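Local structure of particle-associated glycoside hydrolase (Acinetobacter phage Fri1, 6C72) at residues R240-Y245 against T271-Y276; P304-T309 against L335-N340; T418-I423 against R461-Q466; V530-N535 against Y558-R563. The protein probably hydrolyses the capsular polysaccharide of Acinetobacter baumannii as the trimeric tailspike of the phage, degrading the capsule during virus entry. All blocks are in the same frame, centred on the assembly; numbering follows the deposited sequence.

Contact 1 (R240-Y245 against T271-Y276)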
loop_
_atom_site.group_PDB
_atom_site.type_symbol
_atom_site.label_atom_id
_atom_site.label_comp_id
_atom_site.label_asym_id
_atom_site.label_seq_id
_atom_site.Cartn_x
_atom_site.Cartn_y
_atom_site.Cartn_z
ATOM N N ARG A 240 25.744 0.571 23.292
ATOM C CA ARG A 240 25.915 -0.673 24.032
ATOM C C ARG A 240 24.724 -1.603 23.841
ATOM O O ARG A 240 24.885 -2.827 23.863
ATOM C CB ARG A 240 26.134 -0.352 25.512
ATOM C CG ARG A 240 26.354 -1.556 26.423
ATOM C CD ARG A 240 26.680 -1.140 27.854
ATOM N NE ARG A 240 25.788 -0.093 28.361
ATOM C CZ ARG A 240 24.627 -0.314 28.986
ATOM N NH1 ARG A 240 24.192 -1.553 29.189
ATOM N NH2 ARG A 240 23.898 0.712 29.413
ATOM N N LEU A 241 23.529 -1.050 23.660
ATOM C CA LEU A 241 22.350 -1.871 23.415
ATOM C C LEU A 241 21.853 -1.630 21.995
ATOM O O LEU A 241 22.149 -2.419 21.094
ATOM C CB LEU A 241 21.254 -1.575 24.447
ATOM C CG LEU A 241 21.687 -1.840 25.890
ATOM C CD1 LEU A 241 20.581 -1.498 26.866
ATOM C CD2 LEU A 241 22.123 -3.284 26.084
ATOM N N GLU A 242 21.141 -0.524 21.774
ATOM C CA GLU A 242 20.571 -0.216 20.469
ATOM C C GLU A 242 20.751 1.261 20.144
ATOM O O GLU A 242 20.708 2.122 21.026
ATOM C CB GLU A 242 19.072 -0.558 20.397
ATOM C CG GLU A 242 18.769 -2.037 20.231
ATOM C CD GLU A 242 18.658 -2.753 21.565
ATOM O OE1 GLU A 242 18.335 -2.091 22.580
ATOM O OE2 GLU A 242 18.896 -3.980 21.597
ATOM N N GLY A 243 20.915 1.547 18.856
ATOM C CA GLY A 243 20.843 2.929 18.423
ATOM C C GLY A 243 19.450 3.513 18.585
ATOM O O GLY A 243 19.296 4.689 18.923
ATOM N N LEU A 244 18.422 2.696 18.363
ATOM C CA LEU A 244 17.023 3.083 18.493
ATOM C C LEU A 244 16.288 1.991 19.258
ATOM O O LEU A 244 16.464 0.804 18.966
ATOM C CB LEU A 244 16.383 3.289 17.113
ATOM C CG LEU A 244 14.857 3.423 17.034
ATOM C CD1 LEU A 244 14.340 4.684 17.712
ATOM C CD2 LEU A 244 14.373 3.326 15.584
ATOM N N TYR A 245 15.481 2.391 20.237
ATOM C CA TYR A 245 14.753 1.468 21.100
ATOM C C TYR A 245 13.391 2.078 21.399
ATOM O O TYR A 245 13.311 3.191 21.930
ATOM C CB TYR A 245 15.539 1.205 22.383
ATOM C CG TYR A 245 14.926 0.220 23.356
ATOM C CD1 TYR A 245 15.233 -1.129 23.290
ATOM C CD2 TYR A 245 14.076 0.649 24.370
ATOM C CE1 TYR A 245 14.703 -2.034 24.185
ATOM C CE2 TYR A 245 13.532 -0.248 25.278
ATOM C CZ TYR A 245 13.850 -1.593 25.178
ATOM O OH TYR A 245 13.320 -2.493 26.082
ATOM N N THR A 271 21.058 -3.229 16.153
ATOM C CA THR A 271 21.118 -1.876 15.612
ATOM C C THR A 271 19.904 -1.077 16.051
ATOM O O THR A 271 19.994 0.137 16.255
ATOM C CB THR A 271 21.212 -1.876 14.084
ATOM O OG1 THR A 271 20.005 -2.406 13.522
ATOM C CG2 THR A 271 22.425 -2.659 13.587
ATOM N N ALA A 272 18.755 -1.733 16.170
ATOM C CA ALA A 272 17.516 -1.082 16.563
ATOM C C ALA A 272 16.547 -2.145 17.070
ATOM O O ALA A 272 16.609 -3.302 16.646
ATOM C CB ALA A 272 16.892 -0.310 15.394
ATOM N N ALA A 273 15.639 -1.742 17.960
ATOM C CA ALA A 273 14.682 -2.688 18.512
ATOM C C ALA A 273 13.330 -2.019 18.677
ATOM O O ALA A 273 13.247 -0.879 19.148
ATOM C CB ALA A 273 15.152 -3.258 19.857
ATOM N N LEU A 274 12.284 -2.724 18.258
ATOM C CA LEU A 274 10.904 -2.356 18.533
ATOM C C LEU A 274 10.392 -3.331 19.577
ATOM O O LEU A 274 10.375 -4.543 19.337
ATOM C CB LEU A 274 10.039 -2.412 17.272
ATOM C CG LEU A 274 10.537 -1.664 16.031
ATOM C CD1 LEU A 274 9.429 -1.588 14.995
ATOM C CD2 LEU A 274 11.011 -0.276 16.403
ATOM N N VAL A 275 9.953 -2.806 20.722
ATOM C CA VAL A 275 9.591 -3.622 21.870
ATOM C C VAL A 275 8.121 -3.472 22.245
ATOM O O VAL A 275 7.459 -4.460 22.582
ATOM C CB VAL A 275 10.497 -3.284 23.069
ATOM C CG1 VAL A 275 10.119 -4.085 24.283
ATOM C CG2 VAL A 275 11.958 -3.508 22.690
ATOM N N TYR A 276 7.575 -2.257 22.155
ATOM C CA TYR A 276 6.182 -2.018 22.539
ATOM C C TYR A 276 5.745 -0.742 21.818
ATOM O O TYR A 276 6.045 0.361 22.285
ATOM C CB TYR A 276 6.058 -1.896 24.050
ATOM C CG TYR A 276 4.657 -1.807 24.651
ATOM C CD1 TYR A 276 3.509 -1.816 23.865
ATOM C CD2 TYR A 276 4.504 -1.696 26.033
ATOM C CE1 TYR A 276 2.256 -1.722 24.441
ATOM C CE2 TYR A 276 3.263 -1.595 26.621
ATOM C CZ TYR A 276 2.140 -1.607 25.834
ATOM O OH TYR A 276 0.902 -1.516 26.449
#
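Leu244 and Tyr245 run parallel to Ala272 and Ala273, with the CA atoms of Tyr245 and Ala273 4.9 Å apart. One sound backbone bond joins the chains here: Ala273 N gives its hydrogen to Leu244 O at 2.9 Å, with an N-H...O angle of 152°. The same carbonyl oxygen also meets Ala272 CA in a CA-H...O contact, and Tyr245 CA makes another to Ala273 O. Ahead of the strand, where the chain turns a corner at Gly243, Gly243 N reaches Thr271 O in a weak, bent bond.

Side chains alternate between the two faces. On one, Leu244 CB sits 4.0 Å from Ala272 CB. On the other, the Tyr245 side chain leaves with CG anti to the backbone N (chi1 -178°), and its ring passes obliquely alongside Ala273 CB and Val275 CG2, CE1 lying 3.5 Å from Val275 CG2. From before the corner, Glu242 CG packs 3.8 Å from Ala273 CB, while its carboxylate turns to Arg269 and Asn270. Phe220 meets the Tyr245 ring from strand 220-224. Equivalent strands stacked in parallel on successive turns, with like positions above one another, are the signature of a parallel beta-helix, the body of this tailspike.

Contact 2 (P304-T309 against L335-N340)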
loop_
_atom_site.group_PDB
_atom_site.type_symbol
_atom_site.label_atom_id
_atom_site.label_comp_id
_atom_site.label_asym_id
_atom_site.label_seq_id
_atom_site.Cartn_x
_atom_site.Cartn_y
_atom_site.Cartn_z
ATOM N N PRO A 304 8.940 -7.975 21.683
ATOM C CA PRO A 304 8.280 -7.717 22.974
ATOM C C PRO A 304 8.862 -8.603 24.066
ATOM O O PRO A 304 9.162 -9.781 23.844
ATOM C CB PRO A 304 6.813 -8.069 22.695
ATOM C CG PRO A 304 6.651 -7.843 21.221
ATOM C CD PRO A 304 7.976 -8.227 20.595
ATOM N N ASN A 305 9.025 -8.027 25.256
ATOM C CA ASN A 305 9.591 -8.788 26.354
ATOM C C ASN A 305 8.623 -9.886 26.788
ATOM O O ASN A 305 7.419 -9.634 26.917
ATOM C CB ASN A 305 9.904 -7.870 27.530
ATOM C CG ASN A 305 11.084 -6.959 27.259
ATOM O OD1 ASN A 305 12.240 -7.387 27.319
ATOM N ND2 ASN A 305 10.804 -5.697 26.962
ATOM N N PRO A 306 9.113 -11.105 27.027
ATOM C CA PRO A 306 8.222 -12.181 27.483
ATOM C C PRO A 306 7.548 -11.792 28.781
ATOM O O PRO A 306 8.099 -11.039 29.585
ATOM C CB PRO A 306 9.163 -13.375 27.692
ATOM C CG PRO A 306 10.387 -13.046 26.884
ATOM C CD PRO A 306 10.512 -11.550 26.903
ATOM N N ALA A 307 6.317 -12.276 28.950
ATOM C CA ALA A 307 5.566 -12.123 30.194
ATOM C C ALA A 307 5.367 -10.655 30.570
ATOM O O ALA A 307 5.343 -10.313 31.753
ATOM C CB ALA A 307 6.234 -12.891 31.339
ATOM N N THR A 308 5.222 -9.779 29.573
ATOM C CA THR A 308 4.813 -8.398 29.787
ATOM C C THR A 308 3.667 -8.080 28.843
ATOM O O THR A 308 3.263 -8.905 28.018
ATOM C CB THR A 308 5.948 -7.391 29.549
ATOM O OG1 THR A 308 6.203 -7.294 28.144
ATOM C CG2 THR A 308 7.207 -7.810 30.269
ATOM N N THR A 309 3.158 -6.863 28.959
ATOM C CA THR A 309 2.156 -6.343 28.043
ATOM C C THR A 309 2.764 -5.780 26.771
ATOM O O THR A 309 2.030 -5.168 25.987
ATOM C CB THR A 309 1.334 -5.251 28.718
ATOM O OG1 THR A 309 2.229 -4.239 29.211
ATOM C CG2 THR A 309 0.465 -5.835 29.844
ATOM N N LEU A 335 14.373 -10.072 13.291
ATOM C CA LEU A 335 13.411 -10.885 14.018
ATOM C C LEU A 335 12.049 -10.209 14.035
ATOM O O LEU A 335 11.946 -8.999 14.243
ATOM C CB LEU A 335 13.857 -11.120 15.465
ATOM C CG LEU A 335 15.178 -11.815 15.772
ATOM C CD1 LEU A 335 16.316 -10.806 15.712
ATOM C CD2 LEU A 335 15.138 -12.514 17.130
ATOM N N VAL A 336 11.006 -11.003 13.829
ATOM C CA VAL A 336 9.633 -10.559 14.018
ATOM C C VAL A 336 9.005 -11.451 15.084
ATOM O O VAL A 336 8.898 -12.669 14.897
ATOM C CB VAL A 336 8.830 -10.605 12.711
ATOM C CG1 VAL A 336 7.359 -10.249 12.992
ATOM C CG2 VAL A 336 9.434 -9.667 11.693
ATOM N N LYS A 337 8.611 -10.859 16.202
ATOM C CA LYS A 337 7.965 -11.608 17.277
ATOM C C LYS A 337 6.579 -11.031 17.516
ATOM O O LYS A 337 6.441 -9.940 18.080
ATOM C CB LYS A 337 8.792 -11.573 18.559
ATOM C CG LYS A 337 8.105 -12.282 19.704
ATOM C CD LYS A 337 8.889 -12.159 20.991
ATOM C CE LYS A 337 8.150 -12.838 22.126
ATOM N NZ LYS A 337 8.771 -12.536 23.452
ATOM N N GLU A 338 5.558 -11.769 17.099
ATOM C CA GLU A 338 4.189 -11.416 17.432
ATOM C C GLU A 338 3.931 -11.798 18.882
ATOM O O GLU A 338 4.255 -12.914 19.301
ATOM C CB GLU A 338 3.210 -12.126 16.486
ATOM C CG GLU A 338 1.745 -11.702 16.635
ATOM C CD GLU A 338 1.075 -12.363 17.820
ATOM O OE1 GLU A 338 1.390 -13.550 18.071
ATOM O OE2 GLU A 338 0.279 -11.694 18.528
ATOM N N GLN A 339 3.374 -10.869 19.657
ATOM C CA GLN A 339 3.010 -11.163 21.043
ATOM C C GLN A 339 1.844 -10.283 21.456
ATOM O O GLN A 339 1.991 -9.057 21.505
ATOM C CB GLN A 339 4.185 -10.932 21.991
ATOM C CG GLN A 339 3.808 -11.020 23.476
ATOM C CD GLN A 339 5.006 -10.767 24.390
ATOM O OE1 GLN A 339 5.997 -11.501 24.355
ATOM N NE2 GLN A 339 4.917 -9.721 25.205
ATOM N N ASN A 340 0.700 -10.905 21.762
ATOM C CA ASN A 340 -0.446 -10.198 22.328
ATOM C C ASN A 340 -0.917 -9.049 21.435
ATOM O O ASN A 340 -1.396 -8.023 21.929
ATOM C CB ASN A 340 -0.141 -9.685 23.749
ATOM C CG ASN A 340 0.209 -10.819 24.739
ATOM O OD1 ASN A 340 -0.311 -11.932 24.647
ATOM N ND2 ASN A 340 1.060 -10.519 25.702
#
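Lys337 and Gln339 reach across to two successive carbonyls, those of Pro304 and Asn305. Lys337 NZ donates to Pro304 O at 2.8 Å, approaching 22° off the carbonyl plane, and also gives a hydrogen to Gln339 OE1, 3.1 Å away. The ammonium group thereby links the two segments. The Gln339 amide turns its other end, NE2, to Asn305 O at 3.0 Å, and bonds at both OE1 and NE2 should hold it in this rotation. The NE2 bond is fairly straight (162°) and lies in the amide plane, yet NE2 stands above the plane of the Asn305 carbonyl. Thr308 OG1 donates to the same oxygen from the opposite face, so two side chains grip it. Asp310 N in turn donates to Thr308 OG1.

Outward from these bonds the contact is mostly packing by the proline rings. Pro304 lies against both long side chains: its CD is 4.0 Å from Lys337 CB, and its CB is 3.7 Å from Gln339 CD. Lys337 is extended throughout, which carries its NZ past Pro304 to within 3.8 Å of Pro306 CG, the two side chains crossing at about a right angle. Asn305 to Thr308 form a type II beta turn, and Asn305 ND2 is held by Asp310 OD2. Here the loop after strand 300-302 is tied to the chain leaving strand 333-336, its neighbour in the stack: side chains of one coil bind loop carbonyls of the adjacent one at the surface of a parallel beta-helix.

Contact 3 (T418-I423 against R461-Q466)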
loop_
_atom_site.group_PDB
_atom_site.type_symbol
_atom_site.label_atom_id
_atom_site.label_comp_id
_atom_site.label_asym_id
_atom_site.label_seq_id
_atom_site.Cartn_x
_atom_site.Cartn_y
_atom_site.Cartn_z
ATOM N N THR A 418 2.526 -22.991 6.045
ATOM C CA THR A 418 1.332 -23.714 5.627
ATOM C C THR A 418 1.021 -23.336 4.186
ATOM O O THR A 418 1.716 -22.522 3.566
ATOM C CB THR A 418 0.144 -23.421 6.547
ATOM O OG1 THR A 418 -0.486 -22.204 6.145
ATOM C CG2 THR A 418 0.593 -23.296 7.986
ATOM N N GLY A 419 -0.032 -23.947 3.650
ATOM C CA GLY A 419 -0.458 -23.665 2.294
ATOM C C GLY A 419 -0.963 -22.261 2.079
ATOM O O GLY A 419 -1.094 -21.839 0.924
ATOM N N ASP A 420 -1.245 -21.528 3.155
ATOM C CA ASP A 420 -1.656 -20.140 3.037
ATOM C C ASP A 420 -0.462 -19.191 2.975
ATOM O O ASP A 420 -0.648 -17.978 3.037
ATOM C CB ASP A 420 -2.604 -19.782 4.183
ATOM C CG ASP A 420 -3.889 -20.586 4.129
ATOM O OD1 ASP A 420 -4.469 -20.708 3.021
ATOM O OD2 ASP A 420 -4.311 -21.134 5.175
ATOM N N PHE A 421 0.749 -19.728 2.854
ATOM C CA PHE A 421 1.958 -18.960 2.550
ATOM C C PHE A 421 2.223 -19.080 1.046
ATOM O O PHE A 421 2.575 -20.159 0.556
ATOM C CB PHE A 421 3.134 -19.484 3.378
ATOM C CG PHE A 421 4.383 -18.639 3.299
ATOM C CD1 PHE A 421 4.457 -17.412 3.943
ATOM C CD2 PHE A 421 5.496 -19.087 2.610
ATOM C CE1 PHE A 421 5.616 -16.635 3.882
ATOM C CE2 PHE A 421 6.655 -18.311 2.550
ATOM C CZ PHE A 421 6.711 -17.081 3.190
ATOM N N LEU A 422 2.035 -17.983 0.315
ATOM C CA LEU A 422 2.100 -17.983 -1.141
ATOM C C LEU A 422 3.466 -17.505 -1.622
ATOM O O LEU A 422 3.915 -16.414 -1.253
ATOM C CB LEU A 422 0.997 -17.104 -1.735
ATOM C CG LEU A 422 0.996 -16.957 -3.264
ATOM C CD1 LEU A 422 0.884 -18.323 -3.943
ATOM C CD2 LEU A 422 -0.137 -16.060 -3.716
ATOM N N ILE A 423 4.096 -18.311 -2.472
ATOM C CA ILE A 423 5.410 -18.038 -3.045
ATOM C C ILE A 423 5.218 -17.868 -4.550
ATOM O O ILE A 423 4.937 -18.841 -5.266
ATOM C CB ILE A 423 6.402 -19.162 -2.721
ATOM C CG1 ILE A 423 6.578 -19.261 -1.198
ATOM C CG2 ILE A 423 7.731 -18.965 -3.468
ATOM C CD1 ILE A 423 7.491 -20.357 -0.754
ATOM N N ARG A 461 -2.083 -24.944 -2.481
ATOM C CA ARG A 461 -2.335 -25.574 -1.188
ATOM C C ARG A 461 -3.097 -24.632 -0.255
ATOM O O ARG A 461 -3.098 -24.823 0.972
ATOM C CB ARG A 461 -1.013 -26.034 -0.555
ATOM C CG ARG A 461 -0.165 -26.935 -1.478
ATOM C CD ARG A 461 1.027 -27.560 -0.772
ATOM N NE ARG A 461 1.710 -28.559 -1.592
ATOM C CZ ARG A 461 2.962 -28.436 -2.044
ATOM N NH1 ARG A 461 3.671 -27.353 -1.752
ATOM N NH2 ARG A 461 3.513 -29.394 -2.783
ATOM N N ARG A 462 -3.732 -23.605 -0.808
ATOM C CA ARG A 462 -4.422 -22.632 0.020
ATOM C C ARG A 462 -5.720 -23.213 0.573
ATOM O O ARG A 462 -6.391 -24.032 -0.063
ATOM C CB ARG A 462 -4.711 -21.363 -0.780
ATOM C CG ARG A 462 -3.464 -20.557 -1.162
ATOM C CD ARG A 462 -3.825 -19.498 -2.203
ATOM N NE ARG A 462 -4.320 -20.155 -3.408
ATOM C CZ ARG A 462 -5.171 -19.604 -4.267
ATOM N NH1 ARG A 462 -5.632 -18.372 -4.052
ATOM N NH2 ARG A 462 -5.570 -20.297 -5.332
ATOM N N THR A 463 -6.089 -22.743 1.763
ATOM C CA THR A 463 -7.293 -23.235 2.422
ATOM C C THR A 463 -8.553 -22.822 1.668
ATOM O O THR A 463 -9.516 -23.591 1.596
ATOM C CB THR A 463 -7.331 -22.735 3.870
ATOM O OG1 THR A 463 -6.178 -23.214 4.576
ATOM C CG2 THR A 463 -8.573 -23.228 4.579
ATOM N N ILE A 464 -8.569 -21.616 1.100
ATOM C CA ILE A 464 -9.770 -21.111 0.444
ATOM C C ILE A 464 -10.190 -22.030 -0.700
ATOM O O ILE A 464 -11.377 -22.135 -1.020
ATOM C CB ILE A 464 -9.539 -19.663 -0.040
ATOM C CG1 ILE A 464 -10.816 -19.068 -0.609
ATOM C CG2 ILE A 464 -8.448 -19.585 -1.098
ATOM C CD1 ILE A 464 -11.849 -18.848 0.424
ATOM N N THR A 465 -9.238 -22.719 -1.324
ATOM C CA THR A 465 -9.503 -23.592 -2.452
ATOM C C THR A 465 -9.462 -25.066 -2.085
ATOM O O THR A 465 -9.475 -25.919 -2.983
ATOM C CB THR A 465 -8.478 -23.322 -3.554
ATOM O OG1 THR A 465 -7.168 -23.383 -2.979
ATOM C CG2 THR A 465 -8.703 -21.959 -4.197
ATOM N N GLN A 466 -9.401 -25.402 -0.802
ATOM C CA GLN A 466 -9.224 -26.810 -0.465
ATOM C C GLN A 466 -10.407 -27.662 -0.928
ATOM O O GLN A 466 -10.224 -28.841 -1.248
ATOM C CB GLN A 466 -8.991 -26.968 1.040
ATOM C CG GLN A 466 -10.208 -26.687 1.878
ATOM C CD GLN A 466 -9.876 -26.583 3.360
ATOM O OE1 GLN A 466 -8.732 -26.823 3.775
ATOM N NE2 GLN A 466 -10.873 -26.217 4.165
HETATM O O HOH W 1 -6.781 -19.213 2.167
#
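Asp420 grips Thr463 with both carboxylate oxygens, joining a turn at the C-terminal end of the parallel beta-helix to the chain that leaves it. OD1 accepts the backbone hydrogen of Thr463 N at 2.9 Å in an almost perfectly straight bond (179°), and OD2 takes the proton of Thr463 OG1. Both donors arrive on the syn side, close to the carboxylate plane, so the pair of bonds should resist rotation of the group. Thr463 meets them both because its OG1 lies beside its own backbone N (chi1 -60°).

Next to this pair the backbones come close. Arg461 O is 3.2 Å from Gly419 CA in a CA-H...O contact, on the side where a beta carbon of residue 419 would point; with glycine there, the carbonyl sits directly against the chain. Arg462 CG packs on Gly419 O at 3.4 Å, while its guanidinium is engaged elsewhere, with NE in a salt bridge to Asp460.

The second shell holds the backbone from which the acid projects. Thr418 to Phe421 form a type I beta turn, and Thr418 OG1 accepts from Asp420 N at 3.2 Å, an ST turn inside it. The Ser443 hydroxyl receives a hydrogen from Arg461 N and gives its own to Gly419 O, clipping the two segments together. Val446 of the second subunit packs on both Asp420 and Thr463, placing the junction at a trimer interface. A water completes the arrangement: it donates to Asp420 OD1 at 2.9 Å and accepts from Ile464 N at 3.2 Å.

Contact 4 (V530-N535 against Y558-R563)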
loop_
_atom_site.group_PDB
_atom_site.type_symbol
_atom_site.label_atom_id
_atom_site.label_comp_id
_atom_site.label_asym_id
_atom_site.label_seq_id
_atom_site.Cartn_x
_atom_site.Cartn_y
_atom_site.Cartn_z
ATOM N N VAL A 530 -22.182 -56.084 -6.598
ATOM C CA VAL A 530 -23.520 -56.236 -7.147
ATOM C C VAL A 530 -23.898 -54.935 -7.832
ATOM O O VAL A 530 -23.709 -53.855 -7.260
ATOM C CB VAL A 530 -24.531 -56.594 -6.041
ATOM C CG1 VAL A 530 -25.957 -56.560 -6.565
ATOM C CG2 VAL A 530 -24.190 -57.947 -5.454
ATOM N N GLU A 531 -24.397 -55.031 -9.058
ATOM C CA GLU A 531 -24.892 -53.875 -9.789
ATOM C C GLU A 531 -26.408 -53.975 -9.911
ATOM O O GLU A 531 -26.936 -54.995 -10.364
ATOM C CB GLU A 531 -24.226 -53.769 -11.163
ATOM C CG GLU A 531 -22.741 -53.424 -11.084
ATOM C CD GLU A 531 -22.029 -53.464 -12.431
ATOM O OE1 GLU A 531 -22.502 -54.165 -13.358
ATOM O OE2 GLU A 531 -21.001 -52.766 -12.580
ATOM N N LEU A 532 -27.101 -52.932 -9.470
ATOM C CA LEU A 532 -28.543 -52.822 -9.612
ATOM C C LEU A 532 -28.852 -51.661 -10.545
ATOM O O LEU A 532 -28.209 -50.605 -10.471
ATOM C CB LEU A 532 -29.223 -52.605 -8.249
ATOM C CG LEU A 532 -28.962 -53.617 -7.125
ATOM C CD1 LEU A 532 -29.810 -53.303 -5.923
ATOM C CD2 LEU A 532 -29.209 -55.060 -7.578
ATOM N N PHE A 533 -29.860 -51.845 -11.400
ATOM C CA PHE A 533 -30.195 -50.902 -12.463
ATOM C C PHE A 533 -31.668 -50.531 -12.375
ATOM O O PHE A 533 -32.504 -51.367 -12.020
ATOM C CB PHE A 533 -29.897 -51.500 -13.847
ATOM C CG PHE A 533 -28.477 -51.959 -14.012
ATOM C CD1 PHE A 533 -28.063 -53.182 -13.509
ATOM C CD2 PHE A 533 -27.550 -51.155 -14.662
ATOM C CE1 PHE A 533 -26.751 -53.590 -13.659
ATOM C CE2 PHE A 533 -26.236 -51.561 -14.822
ATOM C CZ PHE A 533 -25.832 -52.772 -14.325
ATOM N N VAL A 534 -31.977 -49.267 -12.639
ATOM C CA VAL A 534 -33.348 -48.768 -12.620
ATOM C C VAL A 534 -33.526 -47.778 -13.763
ATOM O O VAL A 534 -32.646 -46.951 -14.020
ATOM C CB VAL A 534 -33.689 -48.071 -11.287
ATOM C CG1 VAL A 534 -35.182 -47.842 -11.181
ATOM C CG2 VAL A 534 -33.206 -48.876 -10.127
ATOM N N ASN A 535 -34.679 -47.823 -14.420
ATOM C CA ASN A 535 -35.071 -46.757 -15.332
ATOM C C ASN A 535 -36.532 -46.424 -15.072
ATOM O O ASN A 535 -37.363 -47.324 -14.912
ATOM C CB ASN A 535 -34.853 -47.153 -16.797
ATOM C CG ASN A 535 -34.744 -45.945 -17.726
ATOM O OD1 ASN A 535 -34.933 -46.058 -18.940
ATOM N ND2 ASN A 535 -34.436 -44.787 -17.157
ATOM N N TYR A 558 -30.882 -57.651 -1.510
ATOM C CA TYR A 558 -31.485 -56.406 -1.950
ATOM C C TYR A 558 -32.935 -56.655 -2.322
ATOM O O TYR A 558 -33.306 -57.757 -2.720
ATOM C CB TYR A 558 -30.721 -55.801 -3.135
ATOM C CG TYR A 558 -30.460 -56.794 -4.232
ATOM C CD1 TYR A 558 -31.386 -56.992 -5.246
ATOM C CD2 TYR A 558 -29.291 -57.545 -4.250
ATOM C CE1 TYR A 558 -31.159 -57.895 -6.244
ATOM C CE2 TYR A 558 -29.056 -58.453 -5.253
ATOM C CZ TYR A 558 -30.001 -58.626 -6.237
ATOM O OH TYR A 558 -29.786 -59.531 -7.233
ATOM N N SER A 559 -33.750 -55.615 -2.187
ATOM C CA SER A 559 -35.171 -55.706 -2.475
ATOM C C SER A 559 -35.681 -54.329 -2.857
ATOM O O SER A 559 -35.329 -53.330 -2.226
ATOM C CB SER A 559 -35.957 -56.239 -1.279
ATOM O OG SER A 559 -37.350 -56.084 -1.478
ATOM N N TRP A 560 -36.496 -54.290 -3.901
ATOM C CA TRP A 560 -37.118 -53.073 -4.395
ATOM C C TRP A 560 -38.586 -53.069 -3.999
ATOM O O TRP A 560 -39.279 -54.092 -4.102
ATOM C CB TRP A 560 -37.000 -52.957 -5.923
ATOM C CG TRP A 560 -35.623 -52.626 -6.411
ATOM C CD1 TRP A 560 -34.698 -53.497 -6.919
ATOM C CD2 TRP A 560 -35.016 -51.330 -6.444
ATOM N NE1 TRP A 560 -33.547 -52.822 -7.252
ATOM C CE2 TRP A 560 -33.717 -51.491 -6.974
ATOM C CE3 TRP A 560 -35.444 -50.046 -6.078
ATOM C CZ2 TRP A 560 -32.841 -50.420 -7.139
ATOM C CZ3 TRP A 560 -34.566 -48.978 -6.248
ATOM C CH2 TRP A 560 -33.281 -49.174 -6.765
ATOM N N SER A 561 -39.051 -51.914 -3.537
ATOM C CA SER A 561 -40.472 -51.643 -3.348
ATOM C C SER A 561 -40.737 -50.357 -4.119
ATOM O O SER A 561 -40.469 -49.261 -3.615
ATOM C CB SER A 561 -40.818 -51.507 -1.876
ATOM O OG SER A 561 -42.170 -51.127 -1.719
ATOM N N GLY A 562 -41.236 -50.489 -5.338
ATOM C CA GLY A 562 -41.286 -49.336 -6.217
ATOM C C GLY A 562 -39.871 -48.845 -6.484
ATOM O O GLY A 562 -38.996 -49.596 -6.928
ATOM N N ARG A 563 -39.614 -47.583 -6.156
ATOM C CA ARG A 563 -38.322 -46.951 -6.380
ATOM C C ARG A 563 -37.457 -46.906 -5.124
ATOM O O ARG A 563 -36.399 -46.266 -5.134
ATOM C CB ARG A 563 -38.532 -45.545 -6.939
ATOM C CG ARG A 563 -38.778 -45.542 -8.434
ATOM C CD ARG A 563 -39.637 -44.366 -8.876
ATOM N NE ARG A 563 -39.239 -43.146 -8.196
ATOM C CZ ARG A 563 -40.037 -42.399 -7.443
ATOM N NH1 ARG A 563 -41.316 -42.723 -7.276
ATOM N NH2 ARG A 563 -39.537 -41.321 -6.863
#
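Leu532 carries the tightly packed part of this contact, pressing both of its methyl groups against the aromatic side chains of Tyr558 and Trp560. Its CD2 sits over the centre of the Tyr558 ring, 3.7 Å from the centroid and 11° off the normal, a well-formed CH-pi contact. CD1 packs against Tyr558 CB and CG and reaches Trp560 NE1 at 4.0 Å, filling the angle between the two aromatics. Tyr558 CG stands between the backbone N and the carbonyl carbon (chi1 49°); with chi2 near 88° the ring turns one face to Leu532 CD2. Farther along, Val534 CG2 abuts the six-membered part of the indole, 3.4 Å from Trp560 CH2. At the other end Val530 CG1 touches Tyr558 CE2 at 3.9 Å, a lighter contact. Leu565 of the neighbouring strand packs on all three of Leu532, Tyr558 and Trp560.

No hydrogen bond joins the segments, and the polar groups lie at the margins. Tyr558 OH is hydrogen-bonded to Glu547 OE2, and its side chain lies beside His545, a zinc ligand in a structure of this protein; a bound zinc ion is about 5 Å from the tyrosine side chain. Past Trp560 the chain turns outward at Ser561 and Gly562, both exposed, before Arg563 comes back beside the indole edge. Beyond strand 530-535, Phe533 meets Tyr529 of the second subunit edge-to-face. The strand axes run 10.3 Å apart in two separate antiparallel sheets, with side chains interleaved between them: the hydrophobic core of a beta-sandwich, here the C-terminal domain.

Overall arrangement
The four contacts follow one another along the chain, each closing before the next opens, and they trace much of the length of an elongated subunit. Contacts 1 and 2 lie in the parallel beta-helix, and contact 3 joins its end to the chain leaving it. Contacts 1 and 2 are neighbours, centres about 14 Å apart, and touch where Val275 CG1 packs on Asn305 ND2 at 3.2 Å; strand 272-275 pairs with 300-302, which pairs with 333-336. Contact 3 has its centre about 27 Å from that of contact 2. Contact 4 stands apart in the C-terminal sandwich, its centre about 43 Å from that of contact 3. Both 3 and 4 lie where a second subunit packs, consistent with trimer contacts continuing from the helix into the terminal domain.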